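Local atomic coordinates of beta-d-glucoside glucohydrolase (Hypocrea jecorina, PDB entry 3ZZ1), a protein that probably hydrolyses terminal, non-reducing beta-D-glucosyl residues, releasing beta-D-glucose as part of cellulose degradation. Residues A[351-357]-A[412-416]; A[415-419]-A[464-468]; A[51-55]-A[292-296]. One frame throughout, in Å; residues are numbered along the deposited sequence.

Interaction 1 of 3, residues A[351-357]-A[412-416]; sequences VVGSAAI and LSNTD
Leu412 spreads its two methyl branches between two partners: CD1 rests 4.0 Å from Val351 CG1 and CD2 lies 4.1 Å from Ile357 CG2. One leucine thus touches both the end of strand 348-352 and the chain that has turned back past it. Ile357 places CG1 between its backbone N and carbonyl carbon (chi1 63°), and from there the extended chain carries CD1 across Asn414, 3.8 Å from its CB. Tyr396 of helix 395-404 touches Leu412 and Ile357 as well, lying against the same apolar patch.

The backbones of 351-353 and 412-413 pair as parallel strands, in which Ser413 N donates to Val351 O (2.9 Å) and Gly353 N to Ser413 O (3.0 Å). This is the outer margin of the six-stranded sheet in the family 3 C-terminal domain, with 409-413 as an outermost strand; helix 395-404 bridges the pair in a beta-alpha-beta crossover. Gly353, with a positive phi, then lets the chain leave the sheet for a short 3-10 turn.

Ser354 opens that turn and is gripped twice by Asp416. Its backbone N reaches Asp416 OD1 at 2.9 Å, coming from above the carboxylate, 48° out of the plane. Its hydroxyl donates to Asp416 OD2 at 2.6 Å, on the syn side and 29° out of plane. A water molecule donates to OD1 at 2.6 Å and accepts from Ala355 N, tying a second amide of the turn to the same carboxylate; these donors would be expected to favour its charged form.

Interaction 2 of 3, residues A[415-419]-A[464-468]; sequences TDNTS and ALVQA
Leu465 of helix 462-472 drives its forked end against Asp416 and Asn417, which lead into helix 418-425. The two helices lie on one face of the C-terminal domain's alpha/beta sandwich, the face that carries Val352 and Ser413, so this is a helix N-terminus packed beside the flank of a neighbouring helix.

Van der Waals contacts of the leucine methyls with backbone and carboxylate oxygens come first. With CG anti to its backbone N (chi1 -175°), Leu465 projects beyond its own helix, and the two methyls divide the work: CD1 lies 3.7 Å from Asn417 O and equally near Asp416 O, while CD2 touches Asp416 OD1 at 3.6 Å. The aspartate and leucine side chains cross at about a right angle; the polar end of Asp416 is engaged by Ser354. Val433 of strand 430-437 touches Leu465 from the sheet.

Close helix approach is the second element. Thr418 and Leu465 bring their CA atoms to 5.0 Å, and the small side chain of Ala468 accommodates this proximity: its CB sits 3.4 Å from Thr418 O and 3.7 Å from Thr418 CB. The threonine methyl CG2 packs one turn earlier on helix 462-472, 3.8 Å from the carbonyl O of Ala464, which already accepts from Ala468 N.

The polar bonds are local to segment 415-419 and shape the helix start. Asn417 occupies the N-cap, its OD1 accepting from Ser420 N and, weakly, from Ser419 N. Just before it, an ST turn fixes the approach: Thr415 OG1 accepts from Asn417 N at 3.2 Å, with a nearly straight N-H...O angle of 163°.

Interaction 3 of 3, residues A[51-55]-A[292-296]; sequences KISYP and ILAAW
Tyr54 and Trp296 each hold CG anti to the backbone N, with chi1 of -171° and -174°, and these extended torsions send the two rings past each other in opposite directions. The result is an edge-to-face (T-shaped) stack: the tyrosine edge carrying CD1 and CE1 is directed at the indole face, the planes stand at 85°, and the centroids of the Tyr54 ring and the Trp296 five-membered ring are 4.7 Å apart. Tyr54 CD1 comes down to 3.4 Å from Trp296 CD2.

Leu293 adds an aliphatic contact to the ring pair, holding CD2 over one tyrosine face, 3.9 Å from the ring centroid, as a CH-pi contact. The same methyl meets Ile52 CD1 tip to tip at 3.7 Å. Pro55 CD approaches the indole obliquely, 3.6 Å from Trp296 CZ2, while Ile52 O lies at the indole edge. The contact fastens the loop between strands 44-45 and 58-60 to helix 282-298 of the TIM-barrel-like N-terminal domain, and Ile31 of helix 25-32 touches Tyr54, Ile292 and Leu293.

At the far end of the tyrosine, OH passes Ile292 CG2 at 3.4 Å and meets a water, 3.0 Å away and near the ring plane, which donates to Ile292 O. Thus the contact relies on dispersion and on C-H groups of the tyrosine edge facing the electron-rich indole, and the buried phenol has a water as polar partner, which links it to Ile292 O in the helix backbone.

How the interactions relate
Interactions 1 and 2 form one continuous region, whereas interaction 3 stands apart. The first two have centres 10 Å apart and share Thr415 and Asp416, where strand 409-413 passes toward helix 418-425. They also touch directly: Val352 CG1 lies 3.9 Å from Leu465 CD1, and Gly353 CA is 4.0 Å from Leu465 CD2, so one leucine serves both. Interaction 3 belongs to the N-terminal domain, on the opposite side of the chain's centre, its centre about 52 Å from that of interaction 1 and 58 Å from that of interaction 2. None includes Asn310, Ser312 or Arg313, which surround the attached glycan; each joins secondary-structure elements within its own domain.

Interaction 1 of 3, residues A[351-357]-A[412-416]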
ATOM      1  N   VAL A 351     -24.506  20.312   4.796  1.00 14.93           N
ATOM      2  CA  VAL A 351     -23.551  19.463   4.101  1.00 14.28           C
ATOM      3  C   VAL A 351     -23.103  20.235   2.868  1.00 14.18           C
ATOM      4  O   VAL A 351     -23.924  20.629   2.042  1.00 14.16           O
ATOM      5  CB  VAL A 351     -24.165  18.083   3.731  1.00 14.20           C
ATOM      6  CG1 VAL A 351     -23.196  17.260   2.899  1.00 13.41           C
ATOM      7  CG2 VAL A 351     -24.549  17.313   4.997  1.00 14.08           C
ATOM      8  N   VAL A 352     -21.799  20.466   2.764  1.00 14.17           N
ATOM      9  CA  VAL A 352     -21.257  21.397   1.776  1.00 13.91           C
ATOM     10  C   VAL A 352     -20.070  20.789   1.034  1.00 13.89           C
ATOM     11  O   VAL A 352     -19.146  20.252   1.653  1.00 13.76           O
ATOM     12  CB  VAL A 352     -20.837  22.736   2.444  1.00 13.93           C
ATOM     13  CG1 VAL A 352     -20.148  23.665   1.443  1.00 13.82           C
ATOM     14  CG2 VAL A 352     -22.040  23.436   3.076  1.00 13.81           C
ATOM     15  N   GLY A 353     -20.102  20.881  -0.293  1.00 13.90           N
ATOM     16  CA  GLY A 353     -18.997  20.416  -1.131  1.00 14.12           C
ATOM     17  C   GLY A 353     -19.435  19.422  -2.189  1.00 14.17           C
ATOM     18  O   GLY A 353     -20.281  18.565  -1.935  1.00 14.35           O
ATOM     19  N   SER A 354     -18.860  19.532  -3.382  1.00 14.38           N
ATOM     20  CA  SER A 354     -19.170  18.598  -4.462  1.00 14.58           C
ATOM     21  C   SER A 354     -18.787  17.166  -4.092  1.00 14.52           C
ATOM     22  O   SER A 354     -19.405  16.220  -4.573  1.00 14.82           O
ATOM     23  CB  SER A 354     -18.459  19.007  -5.744  1.00 14.44           C
ATOM     24  OG  SER A 354     -17.056  18.929  -5.578  1.00 15.36           O
ATOM     25  N   ALA A 355     -17.776  17.024  -3.233  1.00 14.37           N
ATOM     26  CA  ALA A 355     -17.292  15.713  -2.770  1.00 14.55           C
ATOM     27  C   ALA A 355     -18.245  15.010  -1.792  1.00 14.62           C
ATOM     28  O   ALA A 355     -17.995  13.876  -1.380  1.00 14.53           O
ATOM     29  CB  ALA A 355     -15.909  15.849  -2.153  1.00 14.39           C
ATOM     30  N   ALA A 356     -19.329  15.686  -1.423  1.00 14.67           N
ATOM     31  CA  ALA A 356     -20.364  15.090  -0.581  1.00 14.70           C
ATOM     32  C   ALA A 356     -21.295  14.153  -1.359  1.00 14.69           C
ATOM     33  O   ALA A 356     -21.831  13.200  -0.789  1.00 14.75           O
ATOM     34  CB  ALA A 356     -21.166  16.180   0.120  1.00 14.78           C
ATOM     35  N   ILE A 357     -21.473  14.412  -2.655  1.00 14.66           N
ATOM     36  CA  ILE A 357     -22.451  13.667  -3.469  1.00 14.55           C
ATOM     37  C   ILE A 357     -21.859  12.755  -4.555  1.00 14.68           C
ATOM     38  O   ILE A 357     -20.669  12.813  -4.855  1.00 14.76           O
ATOM     39  CB  ILE A 357     -23.488  14.616  -4.129  1.00 14.55           C
ATOM     40  CG1 ILE A 357     -22.795  15.581  -5.106  1.00 14.13           C
ATOM     41  CG2 ILE A 357     -24.296  15.352  -3.059  1.00 13.95           C
ATOM     42  CD1 ILE A 357     -23.720  16.144  -6.178  1.00 14.91           C
ATOM     43  N   LEU A 412     -28.282  20.958   1.922  1.00 19.43           N
ATOM     44  CA  LEU A 412     -27.201  20.579   1.020  1.00 19.29           C
ATOM     45  C   LEU A 412     -26.804  21.695   0.053  1.00 19.28           C
ATOM     46  O   LEU A 412     -27.653  22.273  -0.638  1.00 19.44           O
ATOM     47  CB  LEU A 412     -27.587  19.318   0.233  1.00 19.07           C
ATOM     48  CG  LEU A 412     -26.625  18.860  -0.872  1.00 19.46           C
ATOM     49  CD1 LEU A 412     -25.303  18.373  -0.287  1.00 18.57           C
ATOM     50  CD2 LEU A 412     -27.265  17.787  -1.751  1.00 19.18           C
ATOM     51  N   SER A 413     -25.509  21.989   0.022  1.00 18.98           N
ATOM     52  CA  SER A 413     -24.907  22.781  -1.037  1.00 18.85           C
ATOM     53  C   SER A 413     -23.930  21.865  -1.765  1.00 18.89           C
ATOM     54  O   SER A 413     -22.788  21.679  -1.325  1.00 18.89           O
ATOM     55  CB  SER A 413     -24.185  23.998  -0.463  1.00 18.84           C
ATOM     56  OG  SER A 413     -23.655  24.798  -1.500  1.00 18.87           O
ATOM     57  N   ASN A 414     -24.383  21.294  -2.875  1.00 18.66           N
ATOM     58  CA  ASN A 414     -23.668  20.189  -3.509  1.00 18.77           C
ATOM     59  C   ASN A 414     -22.613  20.554  -4.554  1.00 18.71           C
ATOM     60  O   ASN A 414     -22.197  19.705  -5.336  1.00 18.63           O
ATOM     61  CB  ASN A 414     -24.659  19.148  -4.068  1.00 18.81           C
ATOM     62  CG  ASN A 414     -25.496  19.669  -5.239  1.00 18.92           C
ATOM     63  OD1 ASN A 414     -26.467  19.027  -5.635  1.00 19.92           O
ATOM     64  ND2 ASN A 414     -25.127  20.818  -5.795  1.00 18.87           N
ATOM     65  N   THR A 415     -22.194  21.818  -4.566  1.00 18.80           N
ATOM     66  CA  THR A 415     -21.073  22.256  -5.402  1.00 18.98           C
ATOM     67  C   THR A 415     -19.965  22.790  -4.500  1.00 19.02           C
ATOM     68  O   THR A 415     -20.060  22.704  -3.272  1.00 19.15           O
ATOM     69  CB  THR A 415     -21.472  23.357  -6.427  1.00 18.85           C
ATOM     70  OG1 THR A 415     -21.734  24.589  -5.740  1.00 19.28           O
ATOM     71  CG2 THR A 415     -22.687  22.949  -7.256  1.00 19.13           C
ATOM     72  N   ASP A 416     -18.922  23.348  -5.107  1.00 18.91           N
ATOM     73  CA  ASP A 416     -17.841  23.967  -4.348  1.00 18.75           C
ATOM     74  C   ASP A 416     -17.927  25.498  -4.385  1.00 18.94           C
ATOM     75  O   ASP A 416     -16.943  26.198  -4.131  1.00 18.82           O
ATOM     76  CB  ASP A 416     -16.488  23.453  -4.851  1.00 18.74           C
ATOM     77  CG  ASP A 416     -16.353  21.944  -4.708  1.00 18.10           C
ATOM     78  OD1 ASP A 416     -16.679  21.405  -3.626  1.00 17.50           O
ATOM     79  OD2 ASP A 416     -15.929  21.293  -5.682  1.00 16.99           O
TER
HETATM   80  O   HOH W   1     -15.716  19.184  -2.657  1.00  8.48           O

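Interaction 2 of 3, residues A[415-419]-A[464-468]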
ATOM      1  N   THR A 415     -22.194  21.818  -4.566  1.00 18.80           N
ATOM      2  CA  THR A 415     -21.073  22.256  -5.402  1.00 18.98           C
ATOM      3  C   THR A 415     -19.965  22.790  -4.500  1.00 19.02           C
ATOM      4  O   THR A 415     -20.060  22.704  -3.272  1.00 19.15           O
ATOM      5  CB  THR A 415     -21.472  23.357  -6.427  1.00 18.85           C
ATOM      6  OG1 THR A 415     -21.734  24.589  -5.740  1.00 19.28           O
ATOM      7  CG2 THR A 415     -22.687  22.949  -7.256  1.00 19.13           C
ATOM      8  N   ASP A 416     -18.922  23.348  -5.107  1.00 18.91           N
ATOM      9  CA  ASP A 416     -17.841  23.967  -4.348  1.00 18.75           C
ATOM     10  C   ASP A 416     -17.927  25.498  -4.385  1.00 18.94           C
ATOM     11  O   ASP A 416     -16.943  26.198  -4.131  1.00 18.82           O
ATOM     12  CB  ASP A 416     -16.488  23.453  -4.851  1.00 18.74           C
ATOM     13  CG  ASP A 416     -16.353  21.944  -4.708  1.00 18.10           C
ATOM     14  OD1 ASP A 416     -16.679  21.405  -3.626  1.00 17.50           O
ATOM     15  OD2 ASP A 416     -15.929  21.293  -5.682  1.00 16.99           O
ATOM     16  N   ASN A 417     -19.117  26.010  -4.697  1.00 19.32           N
ATOM     17  CA  ASN A 417     -19.375  27.445  -4.662  1.00 19.84           C
ATOM     18  C   ASN A 417     -19.319  27.959  -3.224  1.00 19.93           C
ATOM     19  O   ASN A 417     -20.049  27.480  -2.351  1.00 20.14           O
ATOM     20  CB  ASN A 417     -20.718  27.778  -5.325  1.00 19.94           C
ATOM     21  CG  ASN A 417     -20.939  29.279  -5.483  1.00 20.64           C
ATOM     22  OD1 ASN A 417     -21.071  30.009  -4.497  1.00 21.33           O
ATOM     23  ND2 ASN A 417     -20.983  29.742  -6.729  1.00 20.77           N
ATOM     24  N   THR A 418     -18.437  28.928  -2.996  1.00 20.08           N
ATOM     25  CA  THR A 418     -18.178  29.486  -1.666  1.00 20.36           C
ATOM     26  C   THR A 418     -19.405  30.183  -1.079  1.00 20.73           C
ATOM     27  O   THR A 418     -19.687  30.069   0.118  1.00 20.84           O
ATOM     28  CB  THR A 418     -17.017  30.499  -1.706  1.00 20.34           C
ATOM     29  OG1 THR A 418     -17.381  31.598  -2.550  1.00 20.12           O
ATOM     30  CG2 THR A 418     -15.725  29.850  -2.237  1.00 20.13           C
ATOM     31  N   SER A 419     -20.123  30.906  -1.932  1.00 20.94           N
ATOM     32  CA  SER A 419     -21.302  31.654  -1.524  1.00 21.23           C
ATOM     33  C   SER A 419     -22.482  30.727  -1.237  1.00 20.98           C
ATOM     34  O   SER A 419     -23.245  30.960  -0.297  1.00 21.06           O
ATOM     35  CB  SER A 419     -21.672  32.683  -2.592  1.00 21.25           C
ATOM     36  OG  SER A 419     -22.748  33.490  -2.151  1.00 22.45           O
ATOM     37  N   ALA A 464     -10.674  27.805   0.236  1.00 17.19           N
ATOM     38  CA  ALA A 464     -11.597  28.943   0.181  1.00 17.30           C
ATOM     39  C   ALA A 464     -13.030  28.523   0.505  1.00 17.53           C
ATOM     40  O   ALA A 464     -13.815  29.318   1.034  1.00 17.40           O
ATOM     41  CB  ALA A 464     -11.533  29.618  -1.178  1.00 17.10           C
ATOM     42  N   LEU A 465     -13.368  27.274   0.187  1.00 17.69           N
ATOM     43  CA  LEU A 465     -14.678  26.738   0.531  1.00 17.97           C
ATOM     44  C   LEU A 465     -14.840  26.647   2.050  1.00 17.97           C
ATOM     45  O   LEU A 465     -15.878  27.031   2.584  1.00 18.10           O
ATOM     46  CB  LEU A 465     -14.921  25.376  -0.137  1.00 18.05           C
ATOM     47  CG  LEU A 465     -16.304  24.723   0.033  1.00 18.14           C
ATOM     48  CD1 LEU A 465     -17.439  25.583  -0.543  1.00 17.53           C
ATOM     49  CD2 LEU A 465     -16.304  23.350  -0.615  1.00 18.07           C
ATOM     50  N   VAL A 466     -13.806  26.157   2.733  1.00 18.03           N
ATOM     51  CA  VAL A 466     -13.823  26.031   4.194  1.00 17.96           C
ATOM     52  C   VAL A 466     -13.846  27.412   4.855  1.00 18.27           C
ATOM     53  O   VAL A 466     -14.577  27.626   5.828  1.00 18.12           O
ATOM     54  CB  VAL A 466     -12.637  25.165   4.716  1.00 17.86           C
ATOM     55  CG1 VAL A 466     -12.596  25.140   6.240  1.00 17.71           C
ATOM     56  CG2 VAL A 466     -12.746  23.741   4.186  1.00 17.46           C
ATOM     57  N   GLN A 467     -13.061  28.343   4.307  1.00 18.66           N
ATOM     58  CA  GLN A 467     -13.027  29.736   4.774  1.00 19.01           C
ATOM     59  C   GLN A 467     -14.384  30.440   4.677  1.00 18.89           C
ATOM     60  O   GLN A 467     -14.750  31.205   5.573  1.00 19.06           O
ATOM     61  CB  GLN A 467     -11.975  30.537   4.005  1.00 19.33           C
ATOM     62  CG  GLN A 467     -10.537  30.169   4.351  1.00 20.90           C
ATOM     63  CD  GLN A 467      -9.529  30.754   3.384  1.00 23.23           C
ATOM     64  OE1 GLN A 467      -9.869  31.137   2.259  1.00 24.76           O
ATOM     65  NE2 GLN A 467      -8.274  30.830   3.817  1.00 23.60           N
ATOM     66  N   ALA A 468     -15.120  30.184   3.596  1.00 18.70           N
ATOM     67  CA  ALA A 468     -16.445  30.777   3.396  1.00 18.52           C
ATOM     68  C   ALA A 468     -17.468  30.222   4.388  1.00 18.47           C
ATOM     69  O   ALA A 468     -18.263  30.975   4.960  1.00 18.54           O
ATOM     70  CB  ALA A 468     -16.912  30.560   1.977  1.00 18.33           C
TER

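Interaction 3 of 3, residues A[51-55]-A[292-296]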
ATOM      1  N   LYS A  51       0.859 -30.029 -22.888  1.00 16.39           N
ATOM      2  CA  LYS A  51       1.636 -31.208 -22.505  1.00 16.47           C
ATOM      3  C   LYS A  51       1.670 -31.412 -20.992  1.00 16.39           C
ATOM      4  O   LYS A  51       1.828 -32.537 -20.521  1.00 16.31           O
ATOM      5  CB  LYS A  51       3.063 -31.113 -23.043  1.00 16.49           C
ATOM      6  CG  LYS A  51       3.180 -31.319 -24.543  1.00 16.90           C
ATOM      7  CD  LYS A  51       4.583 -30.980 -25.021  1.00 17.49           C
ATOM      8  CE  LYS A  51       4.586 -30.617 -26.489  1.00 18.41           C
ATOM      9  NZ  LYS A  51       5.966 -30.418 -26.998  1.00 18.46           N
ATOM     10  N   ILE A  52       1.519 -30.320 -20.245  1.00 16.17           N
ATOM     11  CA  ILE A  52       1.493 -30.365 -18.783  1.00 16.11           C
ATOM     12  C   ILE A  52       0.209 -29.756 -18.212  1.00 16.04           C
ATOM     13  O   ILE A  52       0.140 -29.417 -17.023  1.00 16.09           O
ATOM     14  CB  ILE A  52       2.742 -29.686 -18.165  1.00 16.09           C
ATOM     15  CG1 ILE A  52       2.900 -28.255 -18.691  1.00 15.75           C
ATOM     16  CG2 ILE A  52       3.993 -30.516 -18.452  1.00 16.08           C
ATOM     17  CD1 ILE A  52       3.656 -27.345 -17.750  1.00 15.87           C
ATOM     18  N   SER A  53      -0.806 -29.629 -19.072  1.00 15.65           N
ATOM     19  CA  SER A  53      -2.113 -29.065 -18.707  1.00 15.30           C
ATOM     20  C   SER A  53      -1.994 -27.651 -18.124  1.00 14.84           C
ATOM     21  O   SER A  53      -2.765 -27.254 -17.249  1.00 14.81           O
ATOM     22  CB  SER A  53      -2.881 -30.003 -17.764  1.00 15.30           C
ATOM     23  OG  SER A  53      -3.194 -31.232 -18.403  1.00 15.90           O
ATOM     24  N   TYR A  54      -1.011 -26.907 -18.623  1.00 14.37           N
ATOM     25  CA  TYR A  54      -0.787 -25.529 -18.227  1.00 13.88           C
ATOM     26  C   TYR A  54      -1.636 -24.614 -19.102  1.00 13.74           C
ATOM     27  O   TYR A  54      -1.484 -24.613 -20.324  1.00 13.67           O
ATOM     28  CB  TYR A  54       0.695 -25.170 -18.342  1.00 13.63           C
ATOM     29  CG  TYR A  54       1.048 -23.821 -17.752  1.00 13.26           C
ATOM     30  CD1 TYR A  54       0.983 -23.599 -16.374  1.00 12.81           C
ATOM     31  CD2 TYR A  54       1.455 -22.770 -18.567  1.00 12.50           C
ATOM     32  CE1 TYR A  54       1.313 -22.360 -15.828  1.00 12.79           C
ATOM     33  CE2 TYR A  54       1.793 -21.531 -18.030  1.00 12.51           C
ATOM     34  CZ  TYR A  54       1.713 -21.330 -16.665  1.00 12.83           C
ATOM     35  OH  TYR A  54       2.040 -20.096 -16.147  1.00 13.34           O
ATOM     36  N   PRO A  55      -2.548 -23.845 -18.483  1.00 13.76           N
ATOM     37  CA  PRO A  55      -3.440 -22.994 -19.260  1.00 13.84           C
ATOM     38  C   PRO A  55      -2.710 -21.752 -19.745  1.00 13.85           C
ATOM     39  O   PRO A  55      -1.552 -21.535 -19.383  1.00 13.95           O
ATOM     40  CB  PRO A  55      -4.513 -22.605 -18.238  1.00 13.84           C
ATOM     41  CG  PRO A  55      -3.769 -22.547 -16.950  1.00 14.10           C
ATOM     42  CD  PRO A  55      -2.739 -23.654 -17.032  1.00 13.87           C
ATOM     43  N   ILE A 292       8.106 -19.887 -12.944  1.00 10.85           N
ATOM     44  CA  ILE A 292       6.710 -19.647 -13.342  1.00 11.08           C
ATOM     45  C   ILE A 292       5.818 -20.848 -13.013  1.00 11.17           C
ATOM     46  O   ILE A 292       4.760 -20.691 -12.393  1.00 11.57           O
ATOM     47  CB  ILE A 292       6.581 -19.266 -14.849  1.00 10.90           C
ATOM     48  CG1 ILE A 292       7.329 -17.965 -15.145  1.00 11.38           C
ATOM     49  CG2 ILE A 292       5.123 -19.112 -15.247  1.00 11.30           C
ATOM     50  CD1 ILE A 292       7.623 -17.739 -16.631  1.00 11.84           C
ATOM     51  N   LEU A 293       6.248 -22.043 -13.420  1.00 11.12           N
ATOM     52  CA  LEU A 293       5.510 -23.273 -13.105  1.00 10.99           C
ATOM     53  C   LEU A 293       5.456 -23.567 -11.604  1.00 11.09           C
ATOM     54  O   LEU A 293       4.450 -24.072 -11.109  1.00 10.95           O
ATOM     55  CB  LEU A 293       6.083 -24.477 -13.855  1.00 10.81           C
ATOM     56  CG  LEU A 293       6.013 -24.492 -15.385  1.00 10.60           C
ATOM     57  CD1 LEU A 293       6.567 -25.808 -15.904  1.00 10.24           C
ATOM     58  CD2 LEU A 293       4.601 -24.252 -15.900  1.00  9.86           C
ATOM     59  N   ALA A 294       6.532 -23.249 -10.882  1.00 11.10           N
ATOM     60  CA  ALA A 294       6.558 -23.449  -9.432  1.00 11.19           C
ATOM     61  C   ALA A 294       5.499 -22.610  -8.727  1.00 11.02           C
ATOM     62  O   ALA A 294       4.898 -23.066  -7.764  1.00 11.20           O
ATOM     63  CB  ALA A 294       7.927 -23.144  -8.867  1.00 11.10           C
ATOM     64  N   ALA A 295       5.284 -21.389  -9.213  1.00 11.04           N
ATOM     65  CA  ALA A 295       4.285 -20.481  -8.648  1.00 11.25           C
ATOM     66  C   ALA A 295       2.879 -21.024  -8.865  1.00 11.30           C
ATOM     67  O   ALA A 295       1.999 -20.873  -8.012  1.00 11.58           O
ATOM     68  CB  ALA A 295       4.422 -19.094  -9.268  1.00 11.18           C
ATOM     69  N   TRP A 296       2.692 -21.661 -10.017  1.00 11.26           N
ATOM     70  CA  TRP A 296       1.443 -22.301 -10.403  1.00 11.19           C
ATOM     71  C   TRP A 296       1.166 -23.510  -9.505  1.00 11.34           C
ATOM     72  O   TRP A 296       0.043 -23.682  -9.006  1.00 11.47           O
ATOM     73  CB  TRP A 296       1.556 -22.698 -11.877  1.00 11.17           C
ATOM     74  CG  TRP A 296       0.325 -23.268 -12.538  1.00 11.29           C
ATOM     75  CD1 TRP A 296      -0.884 -22.655 -12.703  1.00 10.38           C
ATOM     76  CD2 TRP A 296       0.221 -24.543 -13.191  1.00 10.01           C
ATOM     77  NE1 TRP A 296      -1.743 -23.481 -13.386  1.00 10.27           N
ATOM     78  CE2 TRP A 296      -1.088 -24.644 -13.703  1.00 10.06           C
ATOM     79  CE3 TRP A 296       1.109 -25.612 -13.385  1.00 10.22           C
ATOM     80  CZ2 TRP A 296      -1.539 -25.778 -14.395  1.00 10.30           C
ATOM     81  CZ3 TRP A 296       0.660 -26.744 -14.074  1.00 10.05           C
ATOM     82  CH2 TRP A 296      -0.652 -26.814 -14.566  1.00  9.87           C
TER
HETATM   83  O   HOH W   2       2.403 -19.648 -13.155  1.00 14.79           O